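Local coordinates for SusD superfamily protein (Bacteroides fragilis, PDB 3L22) that probably binds glycans at the outer membrane as a SusD-family protein, and carries zinc ions in the crystal, at residues K38-G43 and T86-A91; L47-R52 and Y128-N133. All coordinates share one frame; numbering follows the deposited sequence.

Contact 1. Residues K38-G43 and T86-A91; sequences KSLMGG and TYAYLA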
loop_
_atom_site.group_PDB
_atom_site.type_symbol
_atom_site.label_atom_id
_atom_site.label_comp_id
_atom_site.label_asym_id
_atom_site.label_seq_id
_atom_site.Cartn_x
_atom_site.Cartn_y
_atom_site.Cartn_z
ATOM N N LYS A 38 -10.609 -11.169 11.136
ATOM C CA LYS A 38 -10.096 -9.791 11.075
ATOM C C LYS A 38 -9.322 -9.649 9.774
ATOM O O LYS A 38 -9.007 -10.662 9.132
ATOM C CB LYS A 38 -9.188 -9.527 12.270
ATOM C CG LYS A 38 -9.921 -9.602 13.664
ATOM C CD LYS A 38 -10.826 -8.399 13.841
ATOM C CE LYS A 38 -11.540 -8.381 15.194
ATOM N NZ LYS A 38 -12.070 -6.996 15.350
ATOM N N SER A 39 -9.064 -8.415 9.367
ATOM C CA SER A 39 -8.362 -8.168 8.143
ATOM C C SER A 39 -7.237 -7.180 8.338
ATOM O O SER A 39 -7.261 -6.345 9.266
ATOM C CB SER A 39 -9.349 -7.747 7.049
ATOM O OG SER A 39 -10.003 -6.517 7.315
ATOM N N LEU A 40 -6.225 -7.277 7.481
ATOM C CA LEU A 40 -5.172 -6.295 7.426
ATOM C C LEU A 40 -5.117 -5.736 5.986
ATOM O O LEU A 40 -6.097 -5.109 5.545
ATOM C CB LEU A 40 -3.858 -6.863 7.997
ATOM C CG LEU A 40 -2.697 -5.911 8.318
ATOM C CD1 LEU A 40 -3.012 -5.018 9.528
ATOM C CD2 LEU A 40 -1.415 -6.713 8.596
HETATM N N MSE A 41 -4.041 -5.959 5.245
HETATM C CA MSE A 41 -3.897 -5.376 3.908
HETATM C C MSE A 41 -4.737 -6.064 2.842
HETATM O O MSE A 41 -4.814 -5.577 1.723
HETATM C CB MSE A 41 -2.436 -5.399 3.507
HETATM C CG MSE A 41 -1.532 -4.738 4.509
HETATM SE SE MSE A 41 -2.121 -3.001 5.267
HETATM C CE MSE A 41 -2.253 -2.007 3.567
ATOM N N GLY A 42 -5.403 -7.169 3.186
ATOM C CA GLY A 42 -6.354 -7.807 2.273
ATOM C C GLY A 42 -7.762 -7.238 2.449
ATOM O O GLY A 42 -8.713 -7.641 1.754
ATOM N N GLY A 43 -7.913 -6.314 3.403
ATOM C CA GLY A 43 -9.227 -5.758 3.745
ATOM C C GLY A 43 -9.159 -4.349 4.317
ATOM O O GLY A 43 -8.725 -3.398 3.630
ATOM N N THR A 86 -2.489 -4.909 16.104
ATOM C CA THR A 86 -2.443 -6.286 16.515
ATOM C C THR A 86 -2.054 -7.200 15.360
ATOM O O THR A 86 -1.145 -8.000 15.520
ATOM C CB THR A 86 -3.787 -6.717 17.107
ATOM O OG1 THR A 86 -4.059 -5.888 18.244
ATOM C CG2 THR A 86 -3.772 -8.211 17.571
ATOM N N TYR A 87 -2.671 -7.043 14.178
ATOM C CA TYR A 87 -2.397 -8.011 13.096
ATOM C C TYR A 87 -1.088 -7.756 12.347
ATOM O O TYR A 87 -0.483 -8.722 11.884
ATOM C CB TYR A 87 -3.636 -8.229 12.189
ATOM C CG TYR A 87 -4.669 -8.975 12.994
ATOM C CD1 TYR A 87 -5.613 -8.298 13.760
ATOM C CD2 TYR A 87 -4.637 -10.355 13.069
ATOM C CE1 TYR A 87 -6.505 -8.988 14.561
ATOM C CE2 TYR A 87 -5.504 -11.051 13.876
ATOM C CZ TYR A 87 -6.433 -10.365 14.600
ATOM O OH TYR A 87 -7.301 -11.044 15.368
ATOM N N ALA A 88 -0.650 -6.497 12.246
ATOM C CA ALA A 88 0.678 -6.199 11.737
ATOM C C ALA A 88 1.745 -6.848 12.626
ATOM O O ALA A 88 2.638 -7.483 12.111
ATOM C CB ALA A 88 0.940 -4.671 11.594
ATOM N N TYR A 89 1.647 -6.671 13.943
ATOM C CA TYR A 89 2.645 -7.228 14.856
ATOM C C TYR A 89 2.568 -8.741 14.929
ATOM O O TYR A 89 3.620 -9.376 15.086
ATOM C CB TYR A 89 2.607 -6.560 16.275
ATOM C CG TYR A 89 3.414 -5.271 16.285
ATOM C CD1 TYR A 89 4.815 -5.304 16.250
ATOM C CD2 TYR A 89 2.794 -4.032 16.234
ATOM C CE1 TYR A 89 5.558 -4.137 16.173
ATOM C CE2 TYR A 89 3.526 -2.861 16.204
ATOM C CZ TYR A 89 4.907 -2.910 16.167
ATOM O OH TYR A 89 5.626 -1.736 16.127
ATOM N N LEU A 90 1.363 -9.323 14.807
ATOM C CA LEU A 90 1.257 -10.768 14.662
ATOM C C LEU A 90 1.997 -11.260 13.421
ATOM O O LEU A 90 2.752 -12.225 13.480
ATOM C CB LEU A 90 -0.188 -11.262 14.567
ATOM C CG LEU A 90 -0.930 -11.500 15.869
ATOM C CD1 LEU A 90 -2.460 -11.707 15.564
ATOM C CD2 LEU A 90 -0.292 -12.718 16.669
ATOM N N ALA A 91 1.760 -10.621 12.292
ATOM C CA ALA A 91 2.499 -10.945 11.064
ATOM C C ALA A 91 4.031 -10.806 11.280
ATOM O O ALA A 91 4.802 -11.677 10.897
ATOM C CB ALA A 91 2.020 -10.045 9.909
#
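Lys38 and Tyr87 make a CH-pi contact, in which the aliphatic root of the lysine lies over one face of the phenol ring. The evidence is the position of Lys38 CB, 3.9 Å from the centroid of the Tyr87 ring and 27° off its normal, so the methylene is shifted from the middle toward the rim. There it meets CE1 and CZ of the tyrosine, while the next carbon, Lys38 CG, reaches the hydroxyl end, 3.4 Å from Tyr87 OH. The two side chains cross at about a right angle. A bend at chi2 (-72°) then takes the lysine chain off the ring, and its ammonium is led away to a long, weak ion pair with Asp83. The opposite face of the ring has Thr86 CG2 near its rim, so the phenol is flanked by carbon on both faces.

The loop 38-43, which joins helix 18-33 to helix 44-52, here runs beside helix 79-103 within the helical, TPR-related scaffold of the SusD family. Leu40 to Gly43 form a type I beta turn, closed by Gly43 N to Leu40 O at 3.1 Å, and Gly43 is the N-cap of helix 44-52.

Apolar packing makes up the rest of the contact, and no hydrogen bond crosses between the segments. Leu40 CG stands anti to the backbone N (chi1 -167°), and the two methyls at the fork meet the helix at Tyr87 and Ala88. Leu40 CD2 rests on the helix backbone, 3.7 Å from Ala88 N. Leu40 CD2 is also 4.3 Å from Ala88 CB. The other methyl approaches the base of the tyrosine, with Leu40 CD1 to Tyr87 CB at 4.2 Å.

Contact 2. Residues L47-R52 and Y128-N133; sequences LVFDNR and YYYLNN
Phe49 is the first residue along 47-52 to touch the segment 128-133, and its ring meets two partners by different parts of its rim. On one side Phe49 CE2 comes to 3.5 Å from Tyr130 CD1. The centroids of the Phe49 and Tyr130 rings are 5.5 Å apart with planes inclined by 34°, so the rings meet obliquely. On the other side CE1 points at the backbone of Asn133: Phe49 CE1 to Asn133 O measures 3.7 Å, with the oxygen at the ring edge and in its plane. Phe49 CE1 also lies 4.1 Å from Asn133 CB. The Phe49 ring and the Asn133 amide stand nearly perpendicular, at 85°, and the amide is turned back on the last turn of the preceding helix, where Asn133 ND2 donates to Tyr129 O at 2.8 Å from above the carbonyl plane. ND2 also lies over one face of the Tyr129 ring, near its rim.

Helices 44-52 and 113-131 are thereby joined in the core of the helical scaffold shared by SusD-family proteins, and helix 395-401 adds Ile397 against Phe49, Tyr129 and Asn133.

One turn further on, Arg52 reaches the same carbonyl through water. Arg52 NE donates to the water at 2.8 Å, with the water in the guanidinium plane; the water in turn donates to Asn133 O at 2.9 Å and also lies at the edge of the Phe49 ring. The carbonyl oxygen of the buried Asn133 thus has a polar partner beside its aromatic neighbour. After an extended chi2, a bend at chi3 (51°) turns NE toward this water, while NH2 is held by Tyr424 O.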
loop_
_atom_site.group_PDB
_atom_site.type_symbol
_atom_site.label_atom_id
_atom_site.label_comp_id
_atom_site.label_asym_id
_atom_site.label_seq_id
_atom_site.Cartn_x
_atom_site.Cartn_y
_atom_site.Cartn_z
ATOM N N LEU A 47 -8.073 -0.440 2.865
ATOM C CA LEU A 47 -9.123 0.555 2.762
ATOM C C LEU A 47 -8.811 1.818 3.580
ATOM O O LEU A 47 -9.206 2.922 3.189
ATOM C CB LEU A 47 -10.471 -0.034 3.217
ATOM C CG LEU A 47 -11.092 -1.003 2.208
ATOM C CD1 LEU A 47 -11.986 -2.071 2.878
ATOM C CD2 LEU A 47 -11.819 -0.240 1.114
ATOM N N VAL A 48 -8.109 1.649 4.706
ATOM C CA VAL A 48 -7.659 2.768 5.510
ATOM C C VAL A 48 -6.933 3.818 4.681
ATOM O O VAL A 48 -7.196 5.000 4.850
ATOM C CB VAL A 48 -6.777 2.302 6.713
ATOM C CG1 VAL A 48 -5.837 3.428 7.196
ATOM C CG2 VAL A 48 -7.674 1.793 7.803
ATOM N N PHE A 49 -6.055 3.392 3.773
ATOM C CA PHE A 49 -5.282 4.361 2.987
ATOM C C PHE A 49 -6.111 5.136 1.957
ATOM O O PHE A 49 -5.787 6.299 1.679
ATOM C CB PHE A 49 -3.992 3.739 2.448
ATOM C CG PHE A 49 -3.090 3.290 3.561
ATOM C CD1 PHE A 49 -2.414 4.235 4.343
ATOM C CD2 PHE A 49 -2.983 1.956 3.900
ATOM C CE1 PHE A 49 -1.604 3.843 5.412
ATOM C CE2 PHE A 49 -2.167 1.560 4.969
ATOM C CZ PHE A 49 -1.483 2.516 5.718
ATOM N N ASP A 50 -7.201 4.558 1.456
ATOM C CA ASP A 50 -8.134 5.315 0.634
ATOM C C ASP A 50 -9.005 6.215 1.459
ATOM O O ASP A 50 -9.266 7.344 1.047
ATOM C CB ASP A 50 -8.956 4.403 -0.243
ATOM C CG ASP A 50 -8.087 3.760 -1.333
ATOM O OD1 ASP A 50 -7.607 4.527 -2.228
ATOM O OD2 ASP A 50 -7.805 2.544 -1.228
ATOM N N ASN A 51 -9.465 5.733 2.610
ATOM C CA ASN A 51 -10.243 6.571 3.518
ATOM C C ASN A 51 -9.473 7.790 4.042
ATOM O O ASN A 51 -10.051 8.866 4.232
ATOM C CB ASN A 51 -10.767 5.744 4.694
ATOM C CG ASN A 51 -12.101 5.050 4.369
ATOM O OD1 ASN A 51 -13.162 5.597 4.647
ATOM N ND2 ASN A 51 -12.038 3.868 3.743
ATOM N N ARG A 52 -8.176 7.642 4.267
ATOM C CA ARG A 52 -7.354 8.776 4.672
ATOM C C ARG A 52 -7.227 9.809 3.587
ATOM O O ARG A 52 -7.128 10.996 3.893
ATOM C CB ARG A 52 -5.994 8.320 5.219
ATOM C CG ARG A 52 -6.152 7.672 6.577
ATOM C CD ARG A 52 -4.861 7.135 7.230
ATOM N NE ARG A 52 -3.726 8.054 7.313
ATOM C CZ ARG A 52 -3.556 9.035 8.200
ATOM N NH1 ARG A 52 -4.466 9.314 9.136
ATOM N NH2 ARG A 52 -2.432 9.758 8.150
ATOM N N TYR A 128 6.033 -3.286 8.467
ATOM C CA TYR A 128 6.594 -2.064 9.059
ATOM C C TYR A 128 6.345 -0.826 8.201
ATOM O O TYR A 128 6.135 0.269 8.737
ATOM C CB TYR A 128 8.096 -2.220 9.370
ATOM C CG TYR A 128 8.333 -2.919 10.686
ATOM C CD1 TYR A 128 7.939 -2.317 11.881
ATOM C CD2 TYR A 128 8.913 -4.196 10.752
ATOM C CE1 TYR A 128 8.116 -2.939 13.100
ATOM C CE2 TYR A 128 9.108 -4.835 12.001
ATOM C CZ TYR A 128 8.697 -4.193 13.162
ATOM O OH TYR A 128 8.831 -4.773 14.390
ATOM N N TYR A 129 6.383 -0.983 6.876
ATOM C CA TYR A 129 6.155 0.139 5.988
ATOM C C TYR A 129 4.755 0.755 6.184
ATOM O O TYR A 129 4.595 1.983 6.243
ATOM C CB TYR A 129 6.373 -0.299 4.516
ATOM C CG TYR A 129 5.828 0.673 3.518
ATOM C CD1 TYR A 129 6.585 1.763 3.099
ATOM C CD2 TYR A 129 4.574 0.506 2.975
ATOM C CE1 TYR A 129 6.106 2.671 2.180
ATOM C CE2 TYR A 129 4.061 1.432 2.039
ATOM C CZ TYR A 129 4.831 2.496 1.645
ATOM O OH TYR A 129 4.359 3.401 0.713
ATOM N N TYR A 130 3.742 -0.108 6.258
ATOM C CA TYR A 130 2.391 0.386 6.496
ATOM C C TYR A 130 2.220 1.027 7.897
ATOM O O TYR A 130 1.600 2.085 8.002
ATOM C CB TYR A 130 1.356 -0.698 6.199
ATOM C CG TYR A 130 1.199 -0.967 4.705
ATOM C CD1 TYR A 130 0.781 0.040 3.844
ATOM C CD2 TYR A 130 1.429 -2.231 4.178
ATOM C CE1 TYR A 130 0.606 -0.194 2.489
ATOM C CE2 TYR A 130 1.278 -2.483 2.830
ATOM C CZ TYR A 130 0.845 -1.468 1.990
ATOM O OH TYR A 130 0.680 -1.697 0.654
ATOM N N LEU A 131 2.824 0.456 8.933
ATOM C CA LEU A 131 2.805 1.081 10.256
ATOM C C LEU A 131 3.474 2.472 10.220
ATOM O O LEU A 131 2.979 3.431 10.832
ATOM C CB LEU A 131 3.487 0.198 11.294
ATOM C CG LEU A 131 2.894 -1.177 11.636
ATOM C CD1 LEU A 131 3.821 -1.899 12.611
ATOM C CD2 LEU A 131 1.444 -0.999 12.215
ATOM N N ASN A 132 4.527 2.605 9.414
ATOM C CA ASN A 132 5.292 3.843 9.339
ATOM C C ASN A 132 4.521 4.944 8.610
ATOM O O ASN A 132 4.963 6.085 8.600
ATOM C CB ASN A 132 6.639 3.631 8.617
ATOM C CG ASN A 132 7.805 4.345 9.285
ATOM O OD1 ASN A 132 7.785 4.593 10.486
ATOM N ND2 ASN A 132 8.852 4.669 8.492
ATOM N N ASN A 133 3.424 4.581 7.948
ATOM C CA ASN A 133 2.553 5.537 7.265
ATOM C C ASN A 133 1.224 5.780 7.981
ATOM O O ASN A 133 0.291 6.353 7.378
ATOM C CB ASN A 133 2.325 5.065 5.827
ATOM C CG ASN A 133 3.512 5.342 4.934
ATOM O OD1 ASN A 133 3.697 6.488 4.503
ATOM N ND2 ASN A 133 4.339 4.315 4.669
HETATM O O HOH W 1 -1.532 7.676 5.586
#

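Overall arrangement
Contacts 1 and 2 lie with their centres 12 Å apart and touch directly. Met41, a selenomethionine in the beta turn of 38-43, has its CE 3.5 Å from Tyr130 CZ and also packs on Phe49, so it adjoins both members of the aromatic pair. Ala88 CB and Leu131 CD2, 3.8 Å apart, form a second bridge, and Tyr89 against Tyr128 and Leu131 a third. Helix 113-131, which carries one side of contact 2, therefore also packs against both segments of contact 1. Contact 1 is away from the zinc sites; in contact 2 the Arg52 side chain is about 11 Å from that of His405, a zinc-binding residue with no zinc bound there in the model.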